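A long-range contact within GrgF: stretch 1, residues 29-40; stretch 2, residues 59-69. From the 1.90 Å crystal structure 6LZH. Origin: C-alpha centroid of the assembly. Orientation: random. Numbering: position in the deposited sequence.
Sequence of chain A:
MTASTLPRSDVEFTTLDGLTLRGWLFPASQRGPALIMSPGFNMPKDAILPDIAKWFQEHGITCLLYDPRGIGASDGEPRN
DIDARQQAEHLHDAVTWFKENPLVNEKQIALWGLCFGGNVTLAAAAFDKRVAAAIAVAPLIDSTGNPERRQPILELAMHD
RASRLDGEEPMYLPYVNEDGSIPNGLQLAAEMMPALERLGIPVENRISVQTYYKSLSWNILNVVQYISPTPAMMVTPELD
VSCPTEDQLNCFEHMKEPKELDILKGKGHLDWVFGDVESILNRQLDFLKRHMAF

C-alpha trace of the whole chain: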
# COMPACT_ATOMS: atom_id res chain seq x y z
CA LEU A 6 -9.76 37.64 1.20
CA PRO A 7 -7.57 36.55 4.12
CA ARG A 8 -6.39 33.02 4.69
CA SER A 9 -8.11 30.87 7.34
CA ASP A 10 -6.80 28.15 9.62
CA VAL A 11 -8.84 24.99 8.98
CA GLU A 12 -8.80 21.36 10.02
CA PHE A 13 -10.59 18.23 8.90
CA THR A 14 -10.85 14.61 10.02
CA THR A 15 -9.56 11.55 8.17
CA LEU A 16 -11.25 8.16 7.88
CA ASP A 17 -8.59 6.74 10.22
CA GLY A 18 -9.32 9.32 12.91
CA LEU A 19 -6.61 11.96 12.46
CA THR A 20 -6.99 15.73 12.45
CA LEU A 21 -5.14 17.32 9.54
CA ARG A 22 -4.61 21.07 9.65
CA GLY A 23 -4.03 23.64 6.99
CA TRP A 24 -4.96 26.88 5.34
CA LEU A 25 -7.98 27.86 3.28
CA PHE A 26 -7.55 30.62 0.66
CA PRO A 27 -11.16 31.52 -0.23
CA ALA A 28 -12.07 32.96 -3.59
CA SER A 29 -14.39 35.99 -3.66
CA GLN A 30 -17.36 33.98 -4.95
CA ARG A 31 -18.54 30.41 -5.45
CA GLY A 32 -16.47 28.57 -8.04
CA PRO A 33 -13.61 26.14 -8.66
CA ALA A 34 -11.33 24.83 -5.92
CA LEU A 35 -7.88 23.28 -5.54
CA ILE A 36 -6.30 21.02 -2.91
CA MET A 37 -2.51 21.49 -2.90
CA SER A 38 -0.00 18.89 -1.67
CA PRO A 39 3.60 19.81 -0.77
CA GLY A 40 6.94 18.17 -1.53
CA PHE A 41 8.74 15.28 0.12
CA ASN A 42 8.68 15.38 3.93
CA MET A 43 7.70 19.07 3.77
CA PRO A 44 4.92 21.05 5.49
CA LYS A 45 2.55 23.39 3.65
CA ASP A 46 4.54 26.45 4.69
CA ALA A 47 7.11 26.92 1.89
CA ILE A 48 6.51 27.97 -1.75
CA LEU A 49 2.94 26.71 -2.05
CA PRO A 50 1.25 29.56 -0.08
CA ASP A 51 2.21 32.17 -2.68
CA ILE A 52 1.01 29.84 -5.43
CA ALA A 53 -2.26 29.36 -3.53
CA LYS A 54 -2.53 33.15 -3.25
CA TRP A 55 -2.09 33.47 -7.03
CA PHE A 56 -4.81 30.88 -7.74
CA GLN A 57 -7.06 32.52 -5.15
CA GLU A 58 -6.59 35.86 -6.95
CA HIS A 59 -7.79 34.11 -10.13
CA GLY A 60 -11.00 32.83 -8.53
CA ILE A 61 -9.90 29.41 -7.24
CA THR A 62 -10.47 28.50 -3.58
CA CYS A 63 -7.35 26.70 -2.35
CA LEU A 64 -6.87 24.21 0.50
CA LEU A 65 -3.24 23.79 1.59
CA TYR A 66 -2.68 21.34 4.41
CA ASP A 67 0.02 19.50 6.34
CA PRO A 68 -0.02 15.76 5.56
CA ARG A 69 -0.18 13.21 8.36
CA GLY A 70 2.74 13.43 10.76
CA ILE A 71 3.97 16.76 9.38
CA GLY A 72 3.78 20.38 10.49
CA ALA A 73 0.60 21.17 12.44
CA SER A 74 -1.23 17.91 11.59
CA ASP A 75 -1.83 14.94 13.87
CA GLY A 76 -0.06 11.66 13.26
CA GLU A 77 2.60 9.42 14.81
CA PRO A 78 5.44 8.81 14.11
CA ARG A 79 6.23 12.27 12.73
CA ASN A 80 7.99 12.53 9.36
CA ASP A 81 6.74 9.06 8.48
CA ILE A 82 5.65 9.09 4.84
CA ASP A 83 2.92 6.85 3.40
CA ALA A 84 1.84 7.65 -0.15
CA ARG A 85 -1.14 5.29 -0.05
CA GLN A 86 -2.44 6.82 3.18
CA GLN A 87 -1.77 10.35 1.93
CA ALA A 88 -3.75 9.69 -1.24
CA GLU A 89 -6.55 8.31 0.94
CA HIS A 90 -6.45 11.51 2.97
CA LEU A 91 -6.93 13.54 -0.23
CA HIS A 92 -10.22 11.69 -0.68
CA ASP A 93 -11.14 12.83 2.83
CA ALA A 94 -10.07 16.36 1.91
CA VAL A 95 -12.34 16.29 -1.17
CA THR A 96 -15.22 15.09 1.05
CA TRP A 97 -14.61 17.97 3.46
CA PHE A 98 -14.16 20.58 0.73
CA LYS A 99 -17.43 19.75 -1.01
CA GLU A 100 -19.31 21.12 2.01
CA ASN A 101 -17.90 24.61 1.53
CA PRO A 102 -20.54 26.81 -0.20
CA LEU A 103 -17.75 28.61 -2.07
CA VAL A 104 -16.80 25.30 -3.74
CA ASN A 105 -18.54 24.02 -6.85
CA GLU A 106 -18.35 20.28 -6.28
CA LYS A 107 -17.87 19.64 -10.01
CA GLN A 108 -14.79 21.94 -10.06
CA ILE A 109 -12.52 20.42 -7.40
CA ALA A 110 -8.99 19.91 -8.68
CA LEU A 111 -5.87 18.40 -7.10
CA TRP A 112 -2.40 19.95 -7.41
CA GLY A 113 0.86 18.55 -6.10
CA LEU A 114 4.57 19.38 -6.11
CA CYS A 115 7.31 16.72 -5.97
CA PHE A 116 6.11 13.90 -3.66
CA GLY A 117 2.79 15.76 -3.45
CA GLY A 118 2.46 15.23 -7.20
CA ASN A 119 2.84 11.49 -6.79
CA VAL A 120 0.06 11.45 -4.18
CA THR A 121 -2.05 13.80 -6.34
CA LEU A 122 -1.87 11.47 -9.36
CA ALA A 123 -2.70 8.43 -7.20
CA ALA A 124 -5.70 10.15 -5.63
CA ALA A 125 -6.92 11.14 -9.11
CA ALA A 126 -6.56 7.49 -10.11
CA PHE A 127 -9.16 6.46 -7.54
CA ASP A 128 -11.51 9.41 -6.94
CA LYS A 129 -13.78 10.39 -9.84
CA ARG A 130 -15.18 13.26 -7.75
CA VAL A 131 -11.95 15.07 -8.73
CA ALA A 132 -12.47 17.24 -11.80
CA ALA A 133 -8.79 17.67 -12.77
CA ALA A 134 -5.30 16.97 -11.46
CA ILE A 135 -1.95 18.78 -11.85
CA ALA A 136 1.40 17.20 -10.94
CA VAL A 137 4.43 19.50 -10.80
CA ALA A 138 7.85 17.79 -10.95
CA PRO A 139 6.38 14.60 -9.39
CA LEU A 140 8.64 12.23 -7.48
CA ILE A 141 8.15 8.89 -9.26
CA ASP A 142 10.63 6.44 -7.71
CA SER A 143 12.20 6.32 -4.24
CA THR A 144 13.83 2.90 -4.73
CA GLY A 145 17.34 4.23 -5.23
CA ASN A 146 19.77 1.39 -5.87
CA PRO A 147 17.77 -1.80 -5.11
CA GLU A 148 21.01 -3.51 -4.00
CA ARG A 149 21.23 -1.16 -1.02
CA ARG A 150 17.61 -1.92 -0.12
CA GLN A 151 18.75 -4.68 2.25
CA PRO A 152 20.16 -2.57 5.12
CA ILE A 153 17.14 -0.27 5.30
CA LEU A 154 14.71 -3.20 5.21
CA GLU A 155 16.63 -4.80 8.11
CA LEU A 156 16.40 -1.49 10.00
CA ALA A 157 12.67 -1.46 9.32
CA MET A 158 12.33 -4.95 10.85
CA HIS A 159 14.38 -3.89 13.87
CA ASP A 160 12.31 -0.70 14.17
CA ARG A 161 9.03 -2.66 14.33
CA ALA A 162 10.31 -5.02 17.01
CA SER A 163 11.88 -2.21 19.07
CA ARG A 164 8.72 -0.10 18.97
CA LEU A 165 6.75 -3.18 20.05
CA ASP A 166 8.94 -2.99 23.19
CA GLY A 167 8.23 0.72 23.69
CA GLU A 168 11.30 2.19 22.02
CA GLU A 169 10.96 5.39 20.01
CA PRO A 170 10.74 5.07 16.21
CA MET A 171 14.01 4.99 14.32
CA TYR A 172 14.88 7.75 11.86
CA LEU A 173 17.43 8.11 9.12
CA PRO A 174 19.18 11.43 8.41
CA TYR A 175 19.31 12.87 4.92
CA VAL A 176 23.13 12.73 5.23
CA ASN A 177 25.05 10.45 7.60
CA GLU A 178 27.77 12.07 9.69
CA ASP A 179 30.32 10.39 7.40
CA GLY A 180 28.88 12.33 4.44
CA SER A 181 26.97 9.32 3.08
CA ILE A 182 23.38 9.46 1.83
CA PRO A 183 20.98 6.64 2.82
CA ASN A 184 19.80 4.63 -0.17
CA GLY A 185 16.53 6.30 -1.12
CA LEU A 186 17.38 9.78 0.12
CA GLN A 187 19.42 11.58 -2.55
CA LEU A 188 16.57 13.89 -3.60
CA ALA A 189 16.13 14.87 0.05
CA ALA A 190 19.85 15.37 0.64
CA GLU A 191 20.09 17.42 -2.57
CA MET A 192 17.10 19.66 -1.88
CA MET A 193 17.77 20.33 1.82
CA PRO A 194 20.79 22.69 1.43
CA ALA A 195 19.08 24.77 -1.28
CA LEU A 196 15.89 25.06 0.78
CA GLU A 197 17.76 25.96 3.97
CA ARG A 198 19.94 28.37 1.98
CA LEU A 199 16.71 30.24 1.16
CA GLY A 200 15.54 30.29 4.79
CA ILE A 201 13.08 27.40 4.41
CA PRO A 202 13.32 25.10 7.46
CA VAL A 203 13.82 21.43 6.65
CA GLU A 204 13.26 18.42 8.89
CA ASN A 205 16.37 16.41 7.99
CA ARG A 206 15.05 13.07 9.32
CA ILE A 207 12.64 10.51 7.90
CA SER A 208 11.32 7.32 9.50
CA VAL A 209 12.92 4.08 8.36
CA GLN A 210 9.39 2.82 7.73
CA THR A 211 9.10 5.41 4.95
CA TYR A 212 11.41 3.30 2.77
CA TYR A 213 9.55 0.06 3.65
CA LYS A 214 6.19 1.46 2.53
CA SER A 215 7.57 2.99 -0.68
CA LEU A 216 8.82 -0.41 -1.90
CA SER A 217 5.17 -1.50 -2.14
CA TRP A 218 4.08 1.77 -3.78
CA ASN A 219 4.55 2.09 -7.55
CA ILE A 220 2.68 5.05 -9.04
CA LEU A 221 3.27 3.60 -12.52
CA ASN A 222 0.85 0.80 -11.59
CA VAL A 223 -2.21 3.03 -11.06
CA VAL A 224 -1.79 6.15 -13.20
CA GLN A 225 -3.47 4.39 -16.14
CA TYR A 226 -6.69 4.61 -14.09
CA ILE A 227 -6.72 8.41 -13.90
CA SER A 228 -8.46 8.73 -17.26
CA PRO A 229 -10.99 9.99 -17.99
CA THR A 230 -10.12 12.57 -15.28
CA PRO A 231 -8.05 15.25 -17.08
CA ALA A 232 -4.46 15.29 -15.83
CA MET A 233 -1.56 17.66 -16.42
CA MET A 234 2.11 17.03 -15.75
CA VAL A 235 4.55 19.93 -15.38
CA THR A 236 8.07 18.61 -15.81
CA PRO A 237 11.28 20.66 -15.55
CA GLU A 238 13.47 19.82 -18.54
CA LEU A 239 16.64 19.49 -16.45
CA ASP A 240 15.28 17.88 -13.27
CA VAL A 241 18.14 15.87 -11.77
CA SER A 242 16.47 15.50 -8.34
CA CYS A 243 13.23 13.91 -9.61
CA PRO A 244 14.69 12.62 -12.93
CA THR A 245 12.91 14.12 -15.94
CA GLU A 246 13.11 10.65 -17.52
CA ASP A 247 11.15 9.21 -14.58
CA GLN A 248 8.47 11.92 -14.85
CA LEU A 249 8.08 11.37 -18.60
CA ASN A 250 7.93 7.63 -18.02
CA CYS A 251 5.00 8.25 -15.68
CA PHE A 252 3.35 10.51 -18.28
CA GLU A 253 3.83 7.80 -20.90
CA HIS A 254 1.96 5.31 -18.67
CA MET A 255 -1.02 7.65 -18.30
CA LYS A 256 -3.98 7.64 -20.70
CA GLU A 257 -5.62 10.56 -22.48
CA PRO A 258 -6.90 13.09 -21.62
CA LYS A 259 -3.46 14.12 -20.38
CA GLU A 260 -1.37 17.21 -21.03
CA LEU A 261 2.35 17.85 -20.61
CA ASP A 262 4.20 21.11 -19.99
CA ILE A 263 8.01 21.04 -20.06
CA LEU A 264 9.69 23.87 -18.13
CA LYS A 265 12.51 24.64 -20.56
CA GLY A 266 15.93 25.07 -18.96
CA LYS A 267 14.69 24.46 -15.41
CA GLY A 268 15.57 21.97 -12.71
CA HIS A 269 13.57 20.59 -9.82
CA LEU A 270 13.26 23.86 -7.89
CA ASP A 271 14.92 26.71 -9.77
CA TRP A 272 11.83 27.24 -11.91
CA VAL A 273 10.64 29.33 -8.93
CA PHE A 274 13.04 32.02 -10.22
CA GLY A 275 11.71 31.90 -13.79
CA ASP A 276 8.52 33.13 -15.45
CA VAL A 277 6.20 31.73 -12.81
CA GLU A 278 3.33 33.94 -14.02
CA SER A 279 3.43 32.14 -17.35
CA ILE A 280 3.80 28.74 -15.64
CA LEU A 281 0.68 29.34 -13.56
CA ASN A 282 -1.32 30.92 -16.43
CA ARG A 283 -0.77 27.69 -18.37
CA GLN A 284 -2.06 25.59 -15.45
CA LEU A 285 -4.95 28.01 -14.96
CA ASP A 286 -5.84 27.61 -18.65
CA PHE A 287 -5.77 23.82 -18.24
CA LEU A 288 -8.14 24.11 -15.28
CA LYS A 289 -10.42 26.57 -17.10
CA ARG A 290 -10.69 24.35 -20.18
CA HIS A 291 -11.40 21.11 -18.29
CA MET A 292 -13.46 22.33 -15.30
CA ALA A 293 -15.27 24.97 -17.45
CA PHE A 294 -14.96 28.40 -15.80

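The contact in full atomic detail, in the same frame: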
# COMPACT_ATOMS: atom_id res chain seq x y z
N SER A 29 -13.40 34.95 -3.95
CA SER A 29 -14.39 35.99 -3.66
C SER A 29 -15.82 35.56 -3.96
O SER A 29 -16.75 36.29 -3.58
CB SER A 29 -14.07 37.25 -4.46
OG SER A 29 -12.77 37.72 -4.15
N GLN A 30 -16.02 34.44 -4.63
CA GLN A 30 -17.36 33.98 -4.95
C GLN A 30 -17.30 32.48 -5.22
O GLN A 30 -16.21 31.91 -5.39
CB GLN A 30 -17.95 34.74 -6.15
CG GLN A 30 -17.22 34.54 -7.47
CD GLN A 30 -15.78 35.05 -7.44
OE1 GLN A 30 -15.53 36.25 -7.30
NE2 GLN A 30 -14.82 34.13 -7.56
N ARG A 31 -18.47 31.85 -5.23
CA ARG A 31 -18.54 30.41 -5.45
C ARG A 31 -17.93 30.05 -6.80
O ARG A 31 -18.18 30.72 -7.81
CB ARG A 31 -19.99 29.93 -5.35
CG ARG A 31 -20.20 28.44 -5.66
CD ARG A 31 -21.68 28.08 -5.52
NE ARG A 31 -21.94 26.71 -5.94
CZ ARG A 31 -21.81 25.65 -5.16
NH1 ARG A 31 -21.41 25.81 -3.90
NH2 ARG A 31 -22.07 24.44 -5.63
N GLY A 32 -17.13 28.99 -6.82
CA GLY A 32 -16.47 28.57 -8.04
C GLY A 32 -15.53 27.40 -7.84
O GLY A 32 -15.68 26.60 -6.92
N PRO A 33 -14.53 27.29 -8.71
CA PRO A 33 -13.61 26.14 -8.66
C PRO A 33 -12.77 26.15 -7.39
O PRO A 33 -12.68 27.15 -6.67
CB PRO A 33 -12.74 26.33 -9.91
CG PRO A 33 -12.72 27.86 -10.11
CD PRO A 33 -14.08 28.34 -9.65
N ALA A 34 -12.17 24.99 -7.10
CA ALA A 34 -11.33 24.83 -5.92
C ALA A 34 -10.16 23.90 -6.22
O ALA A 34 -10.18 23.12 -7.19
CB ALA A 34 -12.12 24.28 -4.72
N LEU A 35 -9.15 23.97 -5.35
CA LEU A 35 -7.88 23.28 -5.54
C LEU A 35 -7.32 22.86 -4.19
O LEU A 35 -7.22 23.68 -3.27
CB LEU A 35 -6.88 24.17 -6.26
CG LEU A 35 -5.61 23.52 -6.79
CD1 LEU A 35 -5.94 22.60 -7.95
CD2 LEU A 35 -4.62 24.60 -7.24
N ILE A 36 -6.96 21.58 -4.08
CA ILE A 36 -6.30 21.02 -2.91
C ILE A 36 -4.84 20.79 -3.27
O ILE A 36 -4.54 20.01 -4.19
CB ILE A 36 -6.97 19.71 -2.46
CG1 ILE A 36 -8.46 19.93 -2.18
CG2 ILE A 36 -6.24 19.15 -1.24
CD1 ILE A 36 -9.21 18.65 -1.85
N MET A 37 -3.93 21.45 -2.55
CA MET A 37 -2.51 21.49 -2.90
C MET A 37 -1.69 20.65 -1.92
O MET A 37 -1.85 20.78 -0.70
CB MET A 37 -2.01 22.94 -2.90
CG MET A 37 -2.74 23.80 -3.95
SD MET A 37 -2.34 25.55 -3.83
CE MET A 37 -0.60 25.57 -4.34
N SER A 38 -0.80 19.82 -2.46
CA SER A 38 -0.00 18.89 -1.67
C SER A 38 1.47 19.25 -1.82
O SER A 38 1.95 19.44 -2.95
CB SER A 38 -0.22 17.43 -2.14
OG SER A 38 -1.53 16.97 -1.88
N PRO A 39 2.22 19.31 -0.71
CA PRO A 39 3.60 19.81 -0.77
C PRO A 39 4.62 18.71 -1.07
O PRO A 39 4.25 17.54 -1.22
CB PRO A 39 3.81 20.40 0.64
CG PRO A 39 2.95 19.52 1.52
CD PRO A 39 1.76 19.11 0.68
N GLY A 40 5.89 19.09 -1.13
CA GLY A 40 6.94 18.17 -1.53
C GLY A 40 7.32 17.19 -0.43
O GLY A 40 6.70 17.11 0.64
N HIS A 59 -7.13 34.46 -8.88
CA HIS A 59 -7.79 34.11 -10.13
C HIS A 59 -9.07 33.29 -9.91
O HIS A 59 -9.51 32.58 -10.82
CB HIS A 59 -6.81 33.36 -11.04
CG HIS A 59 -5.70 34.23 -11.53
ND1 HIS A 59 -4.63 34.61 -10.74
CD2 HIS A 59 -5.51 34.85 -12.73
CE1 HIS A 59 -3.83 35.40 -11.43
NE2 HIS A 59 -4.34 35.56 -12.64
N GLY A 60 -9.68 33.39 -8.74
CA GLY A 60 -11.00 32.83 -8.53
C GLY A 60 -11.05 31.39 -8.06
O GLY A 60 -12.14 30.81 -8.03
N ILE A 61 -9.92 30.80 -7.68
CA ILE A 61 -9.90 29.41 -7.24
C ILE A 61 -9.69 29.35 -5.74
O ILE A 61 -8.66 29.84 -5.24
CB ILE A 61 -8.81 28.60 -7.96
CG1 ILE A 61 -9.05 28.59 -9.47
CG2 ILE A 61 -8.76 27.17 -7.38
CD1 ILE A 61 -7.78 28.32 -10.27
N THR A 62 -10.62 28.72 -5.02
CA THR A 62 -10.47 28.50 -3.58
C THR A 62 -9.48 27.38 -3.32
O THR A 62 -9.66 26.25 -3.79
CB THR A 62 -11.82 28.19 -2.93
OG1 THR A 62 -12.67 29.34 -3.01
CG2 THR A 62 -11.64 27.85 -1.47
N CYS A 63 -8.42 27.67 -2.56
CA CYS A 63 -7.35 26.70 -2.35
C CYS A 63 -7.31 26.20 -0.91
O CYS A 63 -7.49 26.97 0.05
CB CYS A 63 -5.99 27.32 -2.72
SG CYS A 63 -5.89 27.76 -4.48
N LEU A 64 -7.11 24.89 -0.77
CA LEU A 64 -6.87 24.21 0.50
C LEU A 64 -5.42 23.73 0.49
O LEU A 64 -5.01 22.98 -0.40
CB LEU A 64 -7.81 23.02 0.70
CG LEU A 64 -7.51 22.15 1.93
CD1 LEU A 64 -7.68 22.94 3.27
CD2 LEU A 64 -8.34 20.88 1.93
N LEU A 65 -4.64 24.18 1.47
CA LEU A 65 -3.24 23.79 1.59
C LEU A 65 -3.06 23.22 2.98
O LEU A 65 -3.26 23.94 3.97
CB LEU A 65 -2.35 25.02 1.37
CG LEU A 65 -0.85 24.93 1.51
CD1 LEU A 65 -0.35 23.76 0.70
CD2 LEU A 65 -0.18 26.26 1.07
N TYR A 66 -2.70 21.94 3.09
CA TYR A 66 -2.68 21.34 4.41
C TYR A 66 -1.42 20.51 4.66
O TYR A 66 -0.73 20.10 3.72
CB TYR A 66 -3.93 20.51 4.66
CG TYR A 66 -4.12 19.22 3.88
CD1 TYR A 66 -3.45 18.06 4.25
CD2 TYR A 66 -5.03 19.16 2.84
CE1 TYR A 66 -3.65 16.88 3.58
CE2 TYR A 66 -5.26 17.97 2.15
CZ TYR A 66 -4.56 16.83 2.53
OH TYR A 66 -4.77 15.64 1.87
N ASP A 67 -1.13 20.30 5.95
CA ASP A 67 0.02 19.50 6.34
C ASP A 67 -0.40 18.03 6.30
O ASP A 67 -1.42 17.67 6.91
CB ASP A 67 0.52 19.87 7.75
CG ASP A 67 1.26 21.20 7.77
OD1 ASP A 67 2.03 21.47 6.84
OD2 ASP A 67 1.10 21.97 8.74
N PRO A 68 0.31 17.19 5.56
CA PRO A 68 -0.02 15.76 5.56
C PRO A 68 0.17 15.17 6.95
O PRO A 68 0.73 15.78 7.86
CB PRO A 68 0.97 15.16 4.55
CG PRO A 68 1.41 16.32 3.70
CD PRO A 68 1.40 17.50 4.61
N ARG A 69 -0.34 13.95 7.11
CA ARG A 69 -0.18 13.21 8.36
C ARG A 69 1.26 13.26 8.84
O ARG A 69 2.20 13.01 8.08
CB ARG A 69 -0.60 11.76 8.14
CG ARG A 69 -0.78 11.01 9.43
CD ARG A 69 0.47 10.31 9.89
NE ARG A 69 0.78 9.12 9.11
CZ ARG A 69 1.84 8.37 9.33
NH1 ARG A 69 2.07 7.29 8.58
NH2 ARG A 69 2.70 8.70 10.29
O HOH W 1 -14.68 31.66 -7.72
O HOH W 2 -14.19 28.83 -5.16
O HOH W 3 -1.81 18.71 1.37

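Residues 32-38 and the strand beginning at Thr62 lie side by side as parallel β-strands, their axes 4.6 Å apart at closest approach, and the two stretches bury 726 Å² between them. Gly60 adopts a backbone conformation (phi 90°, psi 10°) in which a CB would be jammed against the preceding carbonyl, so glycine suits the turn. Its carbonyl is held by water 1, which donates to Gly60 O (2.7 Å) and Gln30 O (2.8 Å) and accepts from Gln30 NE2 (2.5 Å), the Gln30 side chain folding back to reach it. Ile61 then spreads across the start of the opposing strand, its CG1 3.8 Å from Pro33 CG and its CG2 3.7 Å from Leu35 CB.

Thr62 opens the backbone ladder: Thr62 N donates to Pro33 O (3.1 Å), and Thr62 O accepts from Leu35 N (2.8 Å). Water 2 reinforces this end, donating to Pro33 O and accepting from Thr62 OG1, both at 2.7 Å. Cys63 turns to the face shared with Leu35 and Met37; its compact side chain packs with SG 4.1 Å from Leu35 CB and CB 4.2 Å from Met37 SD. Leu64 repeats the ladder through Leu64 N to Leu35 O (2.8 Å) and Met37 N to Leu64 O (2.9 Å), while its CD2 lies 4.2 Å from Ile36 CG2 on the other face.

Beyond this the strands loosen. Leu65 still reaches Met37, CD1 to CB at 4.0 Å, but Tyr66 N is 4.1 Å from Met37 O and remains buried without a partner. Water 3 bridges the gap, donating to Met37 O and Tyr66 O (2.9 Å each). The Tyr66 ring meets Ile36 obliquely, CE2 3.7 Å from CG2. Finally, Pro68 CD packs 4.0 Å from Pro39 CG.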